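Ancillary protein 1 (Streptococcus pyogenes, PDB 2XI9) serves as a pilus-presented adhesin with an internal thioester bond required for efficient host cell interaction, and probably binds collagen. Local coordinates at residues A[130-135]-A[174-179]; A[145-150]-A[240-245]; A[154-159]-A[297-302]; A[161-166]-A[265-270]; A[217-222]-A[246-251]. All blocks are in the same frame, centred on the assembly; numbering follows the deposited sequence.

Contact 1 (A[130-135]-A[174-179]); sequences DFEEFS and GGKTMT
With its carboxylate turned away from the backbone N (chi1 -178°), D130 presses against G174, whose CA lies 3.1 Å from D130 OD1. E132 takes the same kind of first torsion and runs extended beyond CG, so that it passes the glycine, CB 3.8 Å from G174 N, and carries its acid end on toward K176. The lysine bends at chi3 (-71°) and crosses the glutamate at about a right angle; the resulting salt bridge, E132 OE2 to K176 NZ, is long at 3.6 Å. D130 closes strand 127-130, which neighbours the short edge strand 170-171, and its carboxylate organises the turn that follows as an Asx motif: OD1 accepts from E133 N at 3.0 Å, the donor standing well above the carboxylate plane, and more weakly from E132 N. With no side chain, G174 can lie this close to the D130 carboxylate; its positive phi separately suits glycine. Through its backbone D130 is also hydrogen-bonded to F145, beside strand 146-149.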
# COMPACT_ATOMS: atom_id res chain seq x y z
N ASP A 130 7.00 4.88 15.91
CA ASP A 130 6.95 5.70 17.08
C ASP A 130 7.78 5.06 18.17
O ASP A 130 7.36 4.09 18.80
CB ASP A 130 5.50 5.86 17.51
CG ASP A 130 5.30 6.75 18.73
OD1 ASP A 130 6.27 7.06 19.46
OD2 ASP A 130 4.11 7.14 18.97
N PHE A 131 8.96 5.61 18.37
CA PHE A 131 9.84 5.13 19.43
C PHE A 131 9.44 5.68 20.80
O PHE A 131 9.90 5.17 21.81
CB PHE A 131 11.31 5.45 19.11
CG PHE A 131 12.24 5.28 20.27
CD1 PHE A 131 12.48 6.33 21.15
CD2 PHE A 131 12.87 4.06 20.52
CE1 PHE A 131 13.30 6.17 22.23
CE2 PHE A 131 13.71 3.91 21.61
CZ PHE A 131 13.92 4.96 22.45
N GLU A 132 8.60 6.72 20.87
CA GLU A 132 8.22 7.27 22.19
C GLU A 132 7.24 6.35 22.89
O GLU A 132 7.21 6.27 24.10
CB GLU A 132 7.61 8.67 22.06
CG GLU A 132 7.64 9.47 23.33
CD GLU A 132 6.94 10.82 23.19
OE1 GLU A 132 5.72 10.81 22.94
OE2 GLU A 132 7.62 11.87 23.32
N GLU A 133 6.44 5.66 22.09
CA GLU A 133 5.39 4.79 22.56
C GLU A 133 6.04 3.52 23.12
O GLU A 133 6.71 2.84 22.41
CB GLU A 133 4.48 4.47 21.36
CG GLU A 133 3.23 3.73 21.68
CD GLU A 133 2.05 3.90 20.69
OE1 GLU A 133 2.12 4.47 19.55
OE2 GLU A 133 0.99 3.40 21.09
N PHE A 134 5.85 3.21 24.38
CA PHE A 134 6.33 1.95 24.91
C PHE A 134 5.15 1.16 25.44
O PHE A 134 4.45 1.64 26.32
CB PHE A 134 7.32 2.21 26.04
CG PHE A 134 7.85 0.98 26.69
CD1 PHE A 134 7.14 0.34 27.71
CD2 PHE A 134 9.11 0.48 26.33
CE1 PHE A 134 7.65 -0.79 28.34
CE2 PHE A 134 9.62 -0.65 26.96
CZ PHE A 134 8.89 -1.29 27.95
N SER A 135 4.97 -0.05 24.94
CA SER A 135 3.89 -0.89 25.41
C SER A 135 4.21 -2.34 25.05
O SER A 135 4.57 -2.63 23.93
CB SER A 135 2.56 -0.48 24.77
OG SER A 135 1.50 -1.23 25.33
N GLY A 174 7.85 10.37 18.65
CA GLY A 174 6.56 9.92 18.22
C GLY A 174 5.83 10.76 17.19
O GLY A 174 4.61 10.96 17.29
N GLY A 175 6.56 11.21 16.17
CA GLY A 175 5.96 11.92 15.06
C GLY A 175 5.72 13.40 15.26
O GLY A 175 5.20 14.05 14.36
N LYS A 176 6.12 13.96 16.40
CA LYS A 176 5.89 15.39 16.65
C LYS A 176 6.76 16.27 15.74
O LYS A 176 6.33 17.36 15.35
CB LYS A 176 6.11 15.76 18.12
CG LYS A 176 5.10 15.09 19.04
CD LYS A 176 5.25 15.51 20.47
CE LYS A 176 6.49 14.94 21.11
NZ LYS A 176 6.52 15.21 22.57
N THR A 177 7.95 15.79 15.41
CA THR A 177 8.79 16.44 14.41
C THR A 177 9.11 15.47 13.28
O THR A 177 8.98 14.23 13.44
CB THR A 177 10.09 17.03 15.06
OG1 THR A 177 10.88 15.99 15.64
CG2 THR A 177 9.75 18.03 16.14
N MSE A 178 9.45 16.03 12.12
CA MSE A 178 9.76 15.24 10.94
C MSE A 178 11.08 14.53 11.16
O MSE A 178 12.01 15.12 11.70
CB MSE A 178 9.87 16.13 9.71
CG MSE A 178 8.57 16.68 9.23
SE MSE A 178 8.92 18.11 7.96
CE MSE A 178 7.13 18.05 7.14
N THR A 179 11.17 13.26 10.78
CA THR A 179 12.45 12.58 10.94
C THR A 179 13.45 13.11 9.90
O THR A 179 13.04 13.66 8.87
CB THR A 179 12.32 11.07 10.76
OG1 THR A 179 12.05 10.81 9.38
CG2 THR A 179 11.18 10.47 11.66

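Contact 2 (A[145-150]-A[240-245]); sequences FYYAKN and QLRAAT
The guanidinium of R242 stands nearly upright on the Y147 ring, the two planes 84° apart, with NH2 3.4 Å above the ring face and displaced toward its rim. F145 CA lies over one face of the guanidinium, toward its rim, while the Y147 hydroxyl, the Y146 carbonyl and water 1 are ranged around its edge. The F145 ring in turn meets NH1 at its own edge, CD1 3.8 Å from R242 NH1. An extended chain from CG to NE carries the group from helix 238-253 of the thioester domain to F145, Y146 and Y147, on and beside strand 146-149, so that between these two segments a buried arginine joins helix to sheet. NH1 gives a straight hydrogen bond to Y147 OH (2.8 Å, 167°), almost in the guanidinium plane; NH2 makes a weak, bent one to Y146 O. Water 1 accepts from R242 NE at 2.9 Å and from Y146 N, joining the third guanidinium nitrogen to the strand backbone. The cation-pi contact with Y147 is off-centre, R242 CZ lying 4.5 Å from the ring centroid. Y147 OH is also hydrogen-bonded to E133 OE1, whose negative charge probably helps to offset that of the buried guanidinium.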
# COMPACT_ATOMS: atom_id res chain seq x y z
N PHE A 145 4.97 0.31 16.34
CA PHE A 145 3.85 1.25 16.34
C PHE A 145 4.04 2.16 15.14
O PHE A 145 4.66 3.23 15.22
CB PHE A 145 3.86 2.01 17.66
CG PHE A 145 3.74 1.15 18.88
CD1 PHE A 145 2.54 0.57 19.23
CD2 PHE A 145 4.84 0.92 19.68
CE1 PHE A 145 2.46 -0.22 20.40
CE2 PHE A 145 4.77 0.12 20.79
CZ PHE A 145 3.60 -0.43 21.16
N TYR A 146 3.52 1.71 14.01
CA TYR A 146 3.72 2.42 12.76
C TYR A 146 2.54 3.34 12.43
O TYR A 146 1.37 2.95 12.59
CB TYR A 146 3.83 1.42 11.63
CG TYR A 146 4.83 0.29 11.80
CD1 TYR A 146 6.07 0.51 12.39
CD2 TYR A 146 4.53 -1.00 11.36
CE1 TYR A 146 7.01 -0.55 12.52
CE2 TYR A 146 5.47 -2.05 11.49
CZ TYR A 146 6.68 -1.82 12.08
OH TYR A 146 7.62 -2.84 12.21
N TYR A 147 2.88 4.51 11.90
CA TYR A 147 1.91 5.53 11.53
C TYR A 147 2.26 6.21 10.22
O TYR A 147 3.43 6.27 9.84
CB TYR A 147 1.82 6.61 12.60
CG TYR A 147 1.38 6.13 13.96
CD1 TYR A 147 2.30 5.73 14.91
CD2 TYR A 147 0.03 6.13 14.32
CE1 TYR A 147 1.92 5.31 16.15
CE2 TYR A 147 -0.37 5.70 15.57
CZ TYR A 147 0.57 5.27 16.48
OH TYR A 147 0.17 4.83 17.72
N ALA A 148 1.22 6.69 9.53
CA ALA A 148 1.42 7.67 8.45
C ALA A 148 0.77 8.99 8.83
O ALA A 148 -0.24 9.03 9.55
CB ALA A 148 0.87 7.16 7.07
N LYS A 149 1.35 10.05 8.30
CA LYS A 149 0.81 11.38 8.47
C LYS A 149 -0.21 11.69 7.36
O LYS A 149 0.10 11.61 6.16
CB LYS A 149 1.94 12.40 8.47
CG LYS A 149 2.80 12.32 9.74
CD LYS A 149 3.36 13.63 10.12
CE LYS A 149 2.54 14.29 11.22
NZ LYS A 149 2.84 15.75 11.25
N ASN A 150 -1.43 12.04 7.77
CA ASN A 150 -2.42 12.62 6.84
C ASN A 150 -2.08 14.03 6.43
O ASN A 150 -1.33 14.74 7.11
CB ASN A 150 -3.81 12.59 7.48
CG ASN A 150 -4.23 11.21 7.87
OD1 ASN A 150 -3.97 10.23 7.14
ND2 ASN A 150 -4.86 11.09 9.04
N GLN A 240 -1.89 -5.61 21.94
CA GLN A 240 -2.08 -7.00 21.53
C GLN A 240 -2.97 -7.09 20.27
O GLN A 240 -2.66 -7.83 19.33
CB GLN A 240 -2.59 -7.86 22.69
CG GLN A 240 -1.51 -8.11 23.75
CD GLN A 240 -1.99 -8.73 25.02
OE1 GLN A 240 -3.18 -8.69 25.35
NE2 GLN A 240 -1.05 -9.30 25.79
N LEU A 241 -4.08 -6.32 20.22
CA LEU A 241 -4.89 -6.33 19.01
C LEU A 241 -4.11 -5.76 17.83
O LEU A 241 -4.20 -6.29 16.70
CB LEU A 241 -6.25 -5.65 19.19
CG LEU A 241 -7.22 -5.75 18.02
CD1 LEU A 241 -7.64 -7.21 17.80
CD2 LEU A 241 -8.50 -4.82 18.25
N ARG A 242 -3.33 -4.70 18.07
CA ARG A 242 -2.48 -4.14 17.02
C ARG A 242 -1.52 -5.20 16.45
O ARG A 242 -1.38 -5.34 15.25
CB ARG A 242 -1.72 -2.92 17.56
CG ARG A 242 -1.05 -2.05 16.49
CD ARG A 242 -0.62 -0.74 17.09
NE ARG A 242 -0.09 0.17 16.06
CZ ARG A 242 -0.00 1.48 16.19
NH1 ARG A 242 -0.39 2.09 17.30
NH2 ARG A 242 0.52 2.17 15.18
N ALA A 243 -0.84 -5.93 17.32
CA ALA A 243 0.06 -6.97 16.91
C ALA A 243 -0.66 -8.09 16.14
O ALA A 243 -0.16 -8.53 15.11
CB ALA A 243 0.79 -7.55 18.07
N ALA A 244 -1.81 -8.53 16.64
CA ALA A 244 -2.57 -9.58 16.00
C ALA A 244 -2.94 -9.13 14.60
O ALA A 244 -2.90 -9.93 13.69
CB ALA A 244 -3.83 -9.92 16.85
N THR A 245 -3.33 -7.84 14.45
CA THR A 245 -3.68 -7.24 13.16
C THR A 245 -2.46 -7.27 12.23
O THR A 245 -2.58 -7.63 11.05
CB THR A 245 -4.28 -5.75 13.31
OG1 THR A 245 -5.32 -5.74 14.33
CG2 THR A 245 -4.87 -5.24 12.02
O HOH W 1 1.23 -0.46 13.52

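Contact 3 (A[154-159]-A[297-302]); sequences SSQVVY and DLDFFI
Q156 reaches across with its amide, setting NE2 at the edge of the F301 ring, 3.9 Å from F301 CZ and in the ring plane, while the same nitrogen donates to D299. That bond, Q156 NE2 to D299 OD2, is short and straight (2.8 Å, 169°): it lies in the amide plane and uses the anti lone pair of the carboxylate oxygen, although the amide and carboxylate planes are turned 49° from each other. Beside it the contact becomes apolar. V158 CG1, placed anti to the carbonyl carbon, touches F301 CE1 at 3.9 Å, valine and phenylalanine crossing at about a right angle. Strands 155-160 and 299-303 flank strand 311-313 in a mixed sheet, both antiparallel to it, so the two segments are linked over the intervening strand. The axes of the short segments 155-159 and 299-302 approach to 8.8 Å at 60°, consistent with a marked twist of the sheet. Q156 and V158 meet D299 and F301 on one side of the sheet; V157 and Y159 turn to the other, toward helix 238-253. The buried polar ends are well supplied with partners. Q156 NE2 also donates to N150 OD1, and Q156 OE1 accepts from the backbone N of T314 and Q315. On the acid, D299 OD2 is bonded to H317 ND1 as well, and D299 OD1 to H191 NE2.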
# COMPACT_ATOMS: atom_id res chain seq x y z
N SER A 154 -2.76 15.16 11.06
CA SER A 154 -3.14 14.07 11.95
C SER A 154 -2.40 12.81 11.53
O SER A 154 -1.72 12.79 10.50
CB SER A 154 -4.65 13.83 11.90
OG SER A 154 -5.14 13.53 10.59
N SER A 155 -2.52 11.76 12.33
CA SER A 155 -1.82 10.52 12.08
C SER A 155 -2.86 9.39 11.98
O SER A 155 -3.95 9.47 12.55
CB SER A 155 -0.84 10.19 13.20
OG SER A 155 0.36 11.00 13.14
N GLN A 156 -2.52 8.36 11.23
CA GLN A 156 -3.31 7.16 11.15
C GLN A 156 -2.41 5.96 11.44
O GLN A 156 -1.27 5.92 10.99
CB GLN A 156 -4.00 7.07 9.76
CG GLN A 156 -3.33 6.35 8.67
CD GLN A 156 -4.20 6.23 7.44
OE1 GLN A 156 -4.70 5.15 7.13
NE2 GLN A 156 -4.38 7.33 6.74
N VAL A 157 -2.93 5.00 12.18
CA VAL A 157 -2.30 3.70 12.34
C VAL A 157 -2.11 3.09 10.95
O VAL A 157 -3.03 3.15 10.10
CB VAL A 157 -3.17 2.79 13.21
CG1 VAL A 157 -2.64 1.33 13.22
CG2 VAL A 157 -3.28 3.40 14.67
N VAL A 158 -0.93 2.55 10.70
CA VAL A 158 -0.69 1.74 9.50
C VAL A 158 0.02 0.45 9.88
O VAL A 158 0.63 0.36 10.95
CB VAL A 158 0.14 2.49 8.44
CG1 VAL A 158 -0.62 3.81 8.00
CG2 VAL A 158 1.55 2.78 8.91
N TYR A 159 -0.03 -0.51 8.96
CA TYR A 159 0.63 -1.79 9.12
C TYR A 159 1.61 -2.04 8.01
O TYR A 159 1.34 -1.70 6.84
CB TYR A 159 -0.41 -2.89 9.16
CG TYR A 159 -1.27 -2.81 10.35
CD1 TYR A 159 -0.78 -3.21 11.60
CD2 TYR A 159 -2.52 -2.19 10.30
CE1 TYR A 159 -1.57 -3.11 12.76
CE2 TYR A 159 -3.31 -2.06 11.45
CZ TYR A 159 -2.81 -2.50 12.68
OH TYR A 159 -3.57 -2.41 13.81
N ASP A 297 -12.92 1.77 1.01
CA ASP A 297 -11.58 2.01 0.52
C ASP A 297 -10.70 2.41 1.72
O ASP A 297 -11.23 2.94 2.70
CB ASP A 297 -11.59 3.12 -0.56
CG ASP A 297 -11.94 2.61 -1.95
OD1 ASP A 297 -11.17 1.78 -2.50
OD2 ASP A 297 -12.97 3.06 -2.49
N LEU A 298 -9.40 2.13 1.63
CA LEU A 298 -8.41 2.51 2.63
C LEU A 298 -7.22 3.19 1.99
O LEU A 298 -6.90 2.93 0.81
CB LEU A 298 -7.90 1.27 3.35
CG LEU A 298 -8.88 0.54 4.25
CD1 LEU A 298 -8.38 -0.84 4.63
CD2 LEU A 298 -9.14 1.35 5.47
N ASP A 299 -6.55 4.03 2.76
CA ASP A 299 -5.29 4.60 2.35
C ASP A 299 -4.18 3.53 2.32
O ASP A 299 -4.18 2.58 3.09
CB ASP A 299 -4.85 5.71 3.30
CG ASP A 299 -5.83 6.90 3.33
OD1 ASP A 299 -6.55 7.19 2.32
OD2 ASP A 299 -5.83 7.60 4.37
N PHE A 300 -3.20 3.75 1.46
CA PHE A 300 -2.03 2.87 1.32
C PHE A 300 -0.87 3.79 0.94
O PHE A 300 -1.10 4.83 0.40
CB PHE A 300 -2.32 1.81 0.27
CG PHE A 300 -1.26 0.75 0.12
CD1 PHE A 300 -0.25 0.88 -0.82
CD2 PHE A 300 -1.33 -0.41 0.86
CE1 PHE A 300 0.70 -0.14 -0.98
CE2 PHE A 300 -0.39 -1.39 0.73
CZ PHE A 300 0.63 -1.27 -0.22
N PHE A 301 0.37 3.37 1.24
CA PHE A 301 1.56 4.20 1.12
C PHE A 301 2.74 3.40 0.59
O PHE A 301 3.05 2.33 1.08
CB PHE A 301 1.90 4.78 2.51
CG PHE A 301 0.73 5.53 3.17
CD1 PHE A 301 -0.17 4.86 3.98
CD2 PHE A 301 0.56 6.89 2.95
CE1 PHE A 301 -1.22 5.52 4.55
CE2 PHE A 301 -0.53 7.56 3.51
CZ PHE A 301 -1.40 6.88 4.33
N ILE A 302 3.41 3.96 -0.41
CA ILE A 302 4.54 3.30 -1.07
C ILE A 302 5.76 4.20 -0.92
O ILE A 302 5.70 5.40 -1.19
CB ILE A 302 4.30 3.11 -2.59
CG1 ILE A 302 2.98 2.41 -2.83
CG2 ILE A 302 5.44 2.36 -3.25
CD1 ILE A 302 2.69 1.43 -1.91

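Contact 4 (A[161-166]-A[265-270]); sequences FNADLK and DYHGFG
Two loops of the thioester domain meet here in a small, partly buried contact, made by van der Waals packing and one water: the loop after strand 155-160 and the loop leading to helix 274-288. A163 supplies most of the first surface. Its carbonyl O lies over one face of the H267 ring, 3.1 Å from H267 CE1, and its CB rests against Y266 OH at 3.6 Å and H267 NE2 at 3.9 Å. Each loop is a tight turn at this point, type I from N162 to L165 and type I' from Y266 to F269; H267 has the positive phi that the type I' turn demands. Its imidazole is set with CD2 above the centre of the Y266 ring, 3.4 Å from the ring plane. At the outer side, water 2 donates to D164 OD1 (2.7 Å) and is hydrogen-bonded to H267 NE2 (2.8 Å), lying near the imidazole plane and bridging D164 OD1 and H267 NE2, which are themselves 4.1 Å apart. A163 N is bonded to D254 OD2, and A163 also touches Y250 of helix 238-253.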
# COMPACT_ATOMS: atom_id res chain seq x y z
N PHE A 161 3.36 -3.91 5.11
CA PHE A 161 2.80 -4.77 4.09
C PHE A 161 3.84 -5.80 3.63
O PHE A 161 3.50 -6.74 2.89
CB PHE A 161 2.32 -3.92 2.91
CG PHE A 161 1.08 -4.42 2.22
CD1 PHE A 161 -0.11 -4.55 2.92
CD2 PHE A 161 1.08 -4.72 0.86
CE1 PHE A 161 -1.27 -4.97 2.29
CE2 PHE A 161 -0.08 -5.17 0.24
CZ PHE A 161 -1.25 -5.28 0.96
N ASN A 162 5.09 -5.60 4.05
CA ASN A 162 6.24 -6.43 3.63
C ASN A 162 7.12 -6.80 4.84
O ASN A 162 8.00 -6.05 5.22
CB ASN A 162 7.13 -5.65 2.65
CG ASN A 162 6.37 -5.11 1.44
OD1 ASN A 162 6.24 -3.88 1.27
ND2 ASN A 162 5.89 -6.02 0.57
N ALA A 163 6.91 -8.00 5.39
CA ALA A 163 7.56 -8.40 6.62
C ALA A 163 9.09 -8.29 6.59
O ALA A 163 9.68 -8.01 7.63
CB ALA A 163 7.16 -9.82 6.97
N ASP A 164 9.71 -8.50 5.43
CA ASP A 164 11.17 -8.57 5.33
C ASP A 164 11.85 -7.21 5.06
O ASP A 164 13.08 -7.17 4.98
CB ASP A 164 11.63 -9.47 4.17
CG ASP A 164 11.17 -10.91 4.31
OD1 ASP A 164 11.51 -11.53 5.34
OD2 ASP A 164 10.51 -11.40 3.35
N LEU A 165 11.06 -6.16 4.84
CA LEU A 165 11.62 -4.85 4.43
C LEU A 165 11.65 -3.88 5.63
O LEU A 165 11.16 -4.19 6.71
CB LEU A 165 10.80 -4.26 3.28
CG LEU A 165 10.81 -5.16 2.01
CD1 LEU A 165 10.01 -4.49 0.88
CD2 LEU A 165 12.23 -5.50 1.54
N LYS A 166 12.24 -2.70 5.44
CA LYS A 166 12.49 -1.83 6.56
C LYS A 166 11.23 -1.09 6.97
O LYS A 166 10.47 -0.60 6.13
CB LYS A 166 13.59 -0.82 6.23
CG LYS A 166 14.99 -1.44 6.15
CD LYS A 166 15.96 -0.38 5.70
CE LYS A 166 17.29 -0.53 6.28
NZ LYS A 166 18.16 -1.40 5.45
N ASP A 265 10.96 -17.01 16.19
CA ASP A 265 12.02 -16.18 15.67
C ASP A 265 11.49 -15.27 14.55
O ASP A 265 12.28 -14.70 13.79
CB ASP A 265 13.12 -17.12 15.12
CG ASP A 265 12.53 -18.29 14.29
OD1 ASP A 265 11.38 -18.16 13.76
OD2 ASP A 265 13.20 -19.35 14.20
N TYR A 266 10.18 -15.10 14.47
CA TYR A 266 9.56 -14.37 13.36
C TYR A 266 9.24 -12.94 13.74
O TYR A 266 8.18 -12.66 14.28
CB TYR A 266 8.27 -15.07 12.91
CG TYR A 266 7.70 -14.54 11.62
CD1 TYR A 266 8.30 -14.86 10.41
CD2 TYR A 266 6.54 -13.75 11.61
CE1 TYR A 266 7.78 -14.38 9.21
CE2 TYR A 266 6.00 -13.30 10.42
CZ TYR A 266 6.62 -13.60 9.23
OH TYR A 266 6.13 -13.11 8.03
N HIS A 267 10.15 -12.03 13.41
CA HIS A 267 9.94 -10.57 13.62
C HIS A 267 9.34 -10.17 14.97
O HIS A 267 8.48 -9.30 15.05
CB HIS A 267 9.10 -9.98 12.50
CG HIS A 267 9.60 -10.35 11.14
ND1 HIS A 267 10.70 -9.75 10.58
CD2 HIS A 267 9.19 -11.29 10.26
CE1 HIS A 267 10.94 -10.28 9.39
NE2 HIS A 267 10.02 -11.21 9.17
N GLY A 268 9.84 -10.76 16.04
CA GLY A 268 9.38 -10.37 17.37
C GLY A 268 8.11 -11.06 17.84
O GLY A 268 7.78 -10.97 19.02
N PHE A 269 7.43 -11.80 16.96
CA PHE A 269 6.16 -12.43 17.30
C PHE A 269 6.29 -13.60 18.25
O PHE A 269 5.30 -14.11 18.78
CB PHE A 269 5.37 -12.75 16.01
CG PHE A 269 4.81 -11.53 15.37
CD1 PHE A 269 3.71 -10.91 15.92
CD2 PHE A 269 5.43 -10.93 14.25
CE1 PHE A 269 3.19 -9.72 15.42
CE2 PHE A 269 4.91 -9.74 13.72
CZ PHE A 269 3.79 -9.13 14.31
N GLY A 270 7.52 -14.03 18.49
CA GLY A 270 7.80 -14.91 19.60
C GLY A 270 7.23 -14.44 20.94
O GLY A 270 6.91 -15.26 21.78
O HOH W 2 10.03 -13.07 7.02

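Contact 5 (A[217-222]-A[246-251]); sequences KKVIEK and QLAIYY
An antiparallel pair of helices in the thioester domain, 209-222 and 238-253, packs here through a small aliphatic interface. The axes of the two short segments run 170° to each other and approach to 9.6 Å, with V219 and A248 the nearest residues by their CA atoms, 6.6 Å apart. V219 carries the first helix's side. Its CG1, anti to the backbone N (chi1 171°), comes down between two partners: it meets A248 CB at 3.5 Å and I249 CD1 at 3.7 Å. The other branch, V219 CG2, brushes A248 CB at 4.0 Å, so both methyls of the valine lie against the small alanine. I249 sets off beside its own helix and turns back at chi2 (-65°), bringing CD1 obliquely across V219 and against the end of a second side chain, where I220 CD1 touches I249 CD1 at 4.1 Å. No hydrogen bond crosses between the segments, and all four residues are buried. The pair lies between a sheet and a further helix. Toward strand 155-160, I220 packs on Y159, Y250 touches C160, and Q246 NE2 is bonded to C160 O; C160 is the chain's single cysteine and so presumably the sulfur partner of the internal thioester. Toward helix 274-288, K222 and L247 lie on L283 and L277, while Y251 meets V284.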
# COMPACT_ATOMS: atom_id res chain seq x y z
N LYS A 217 -8.76 -5.88 3.43
CA LYS A 217 -9.75 -4.95 3.93
C LYS A 217 -10.45 -5.56 5.13
O LYS A 217 -10.79 -4.83 6.03
CB LYS A 217 -10.81 -4.64 2.89
CG LYS A 217 -10.36 -3.76 1.79
CD LYS A 217 -11.51 -3.59 0.83
CE LYS A 217 -11.18 -2.63 -0.28
NZ LYS A 217 -12.27 -2.57 -1.34
N LYS A 218 -10.62 -6.90 5.16
CA LYS A 218 -11.35 -7.52 6.28
C LYS A 218 -10.53 -7.66 7.57
O LYS A 218 -11.09 -7.56 8.66
CB LYS A 218 -11.96 -8.86 5.86
CG LYS A 218 -13.18 -8.65 4.89
CD LYS A 218 -13.60 -9.90 4.17
CE LYS A 218 -14.45 -10.78 5.05
NZ LYS A 218 -14.75 -12.16 4.47
N VAL A 219 -9.24 -7.90 7.44
CA VAL A 219 -8.32 -7.85 8.57
C VAL A 219 -8.35 -6.45 9.20
O VAL A 219 -8.55 -6.32 10.42
CB VAL A 219 -6.87 -8.24 8.16
CG1 VAL A 219 -5.85 -7.97 9.28
CG2 VAL A 219 -6.77 -9.73 7.74
N ILE A 220 -8.19 -5.43 8.37
CA ILE A 220 -8.22 -4.04 8.88
C ILE A 220 -9.54 -3.72 9.61
O ILE A 220 -9.53 -3.18 10.69
CB ILE A 220 -7.96 -3.03 7.80
CG1 ILE A 220 -6.58 -3.19 7.19
CG2 ILE A 220 -8.15 -1.58 8.38
CD1 ILE A 220 -5.42 -3.00 8.15
N GLU A 221 -10.66 -4.12 9.01
CA GLU A 221 -12.00 -3.89 9.51
C GLU A 221 -12.22 -4.43 10.90
O GLU A 221 -12.90 -3.80 11.73
CB GLU A 221 -13.03 -4.56 8.54
CG GLU A 221 -14.40 -4.65 9.02
CD GLU A 221 -15.27 -5.69 8.33
OE1 GLU A 221 -15.11 -5.94 7.11
OE2 GLU A 221 -16.17 -6.20 9.06
N LYS A 222 -11.73 -5.64 11.16
CA LYS A 222 -12.00 -6.28 12.48
C LYS A 222 -10.84 -6.07 13.41
O LYS A 222 -10.95 -6.35 14.59
CB LYS A 222 -12.31 -7.79 12.37
CG LYS A 222 -13.71 -8.15 12.08
CD LYS A 222 -14.67 -7.74 13.17
CE LYS A 222 -15.92 -8.61 13.18
NZ LYS A 222 -16.62 -8.41 14.51
N GLN A 246 -1.29 -6.91 12.76
CA GLN A 246 -0.09 -6.89 11.94
C GLN A 246 0.24 -8.30 11.43
O GLN A 246 0.62 -8.48 10.28
CB GLN A 246 1.10 -6.34 12.76
CG GLN A 246 2.44 -6.27 11.98
CD GLN A 246 2.41 -5.36 10.78
OE1 GLN A 246 2.65 -4.17 10.91
NE2 GLN A 246 2.19 -5.93 9.60
N LEU A 247 0.14 -9.27 12.32
CA LEU A 247 0.46 -10.67 11.94
C LEU A 247 -0.58 -11.21 10.93
O LEU A 247 -0.23 -11.93 10.05
CB LEU A 247 0.55 -11.54 13.19
CG LEU A 247 0.85 -13.03 12.96
CD1 LEU A 247 2.20 -13.15 12.27
CD2 LEU A 247 0.78 -13.85 14.30
N ALA A 248 -1.85 -10.83 11.08
CA ALA A 248 -2.91 -11.23 10.17
C ALA A 248 -2.66 -10.64 8.78
O ALA A 248 -2.86 -11.30 7.79
CB ALA A 248 -4.29 -10.81 10.70
N ILE A 249 -2.13 -9.43 8.72
CA ILE A 249 -1.72 -8.86 7.43
C ILE A 249 -0.58 -9.70 6.82
O ILE A 249 -0.65 -10.08 5.65
CB ILE A 249 -1.31 -7.36 7.58
CG1 ILE A 249 -2.55 -6.49 7.88
CG2 ILE A 249 -0.48 -6.91 6.32
CD1 ILE A 249 -3.61 -6.41 6.78
N TYR A 250 0.44 -10.03 7.63
CA TYR A 250 1.56 -10.84 7.18
C TYR A 250 1.13 -12.24 6.71
O TYR A 250 1.75 -12.79 5.81
CB TYR A 250 2.61 -10.98 8.27
CG TYR A 250 3.44 -9.74 8.58
CD1 TYR A 250 3.63 -8.73 7.63
CD2 TYR A 250 4.05 -9.60 9.80
CE1 TYR A 250 4.41 -7.63 7.90
CE2 TYR A 250 4.87 -8.49 10.08
CZ TYR A 250 5.03 -7.51 9.13
OH TYR A 250 5.83 -6.42 9.39
N TYR A 251 0.10 -12.79 7.34
CA TYR A 251 -0.50 -14.04 6.91
C TYR A 251 -0.84 -14.02 5.42
O TYR A 251 -0.59 -15.00 4.73
CB TYR A 251 -1.73 -14.38 7.78
CG TYR A 251 -2.44 -15.66 7.37
CD1 TYR A 251 -3.46 -15.65 6.43
CD2 TYR A 251 -2.06 -16.88 7.90
CE1 TYR A 251 -4.09 -16.84 6.03
CE2 TYR A 251 -2.69 -18.07 7.51
CZ TYR A 251 -3.70 -18.03 6.58
OH TYR A 251 -4.32 -19.20 6.19

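From the N-terminal side, contact 1 is the first to open, leaving strand 127-130 and closing on the loop before helix 180-183. Contact 2 opens within that span and closes far later on helix 238-253, so the two cross; a backbone bond between D130 and F145 links them. Contacts 3 and 4 likewise open before contact 1 closes, and both cross contacts 1 and 2; contact 3 encloses contact 4. Contact 5 opens after contact 1 has closed, lies within the spans of contacts 3 and 4, and crosses contact 2, with which it shares helix 238-253. Contacts 1 to 3 join strands of the mixed sheet to a loop, a helix and one another; contacts 4 and 5 join loop to loop and helix to helix.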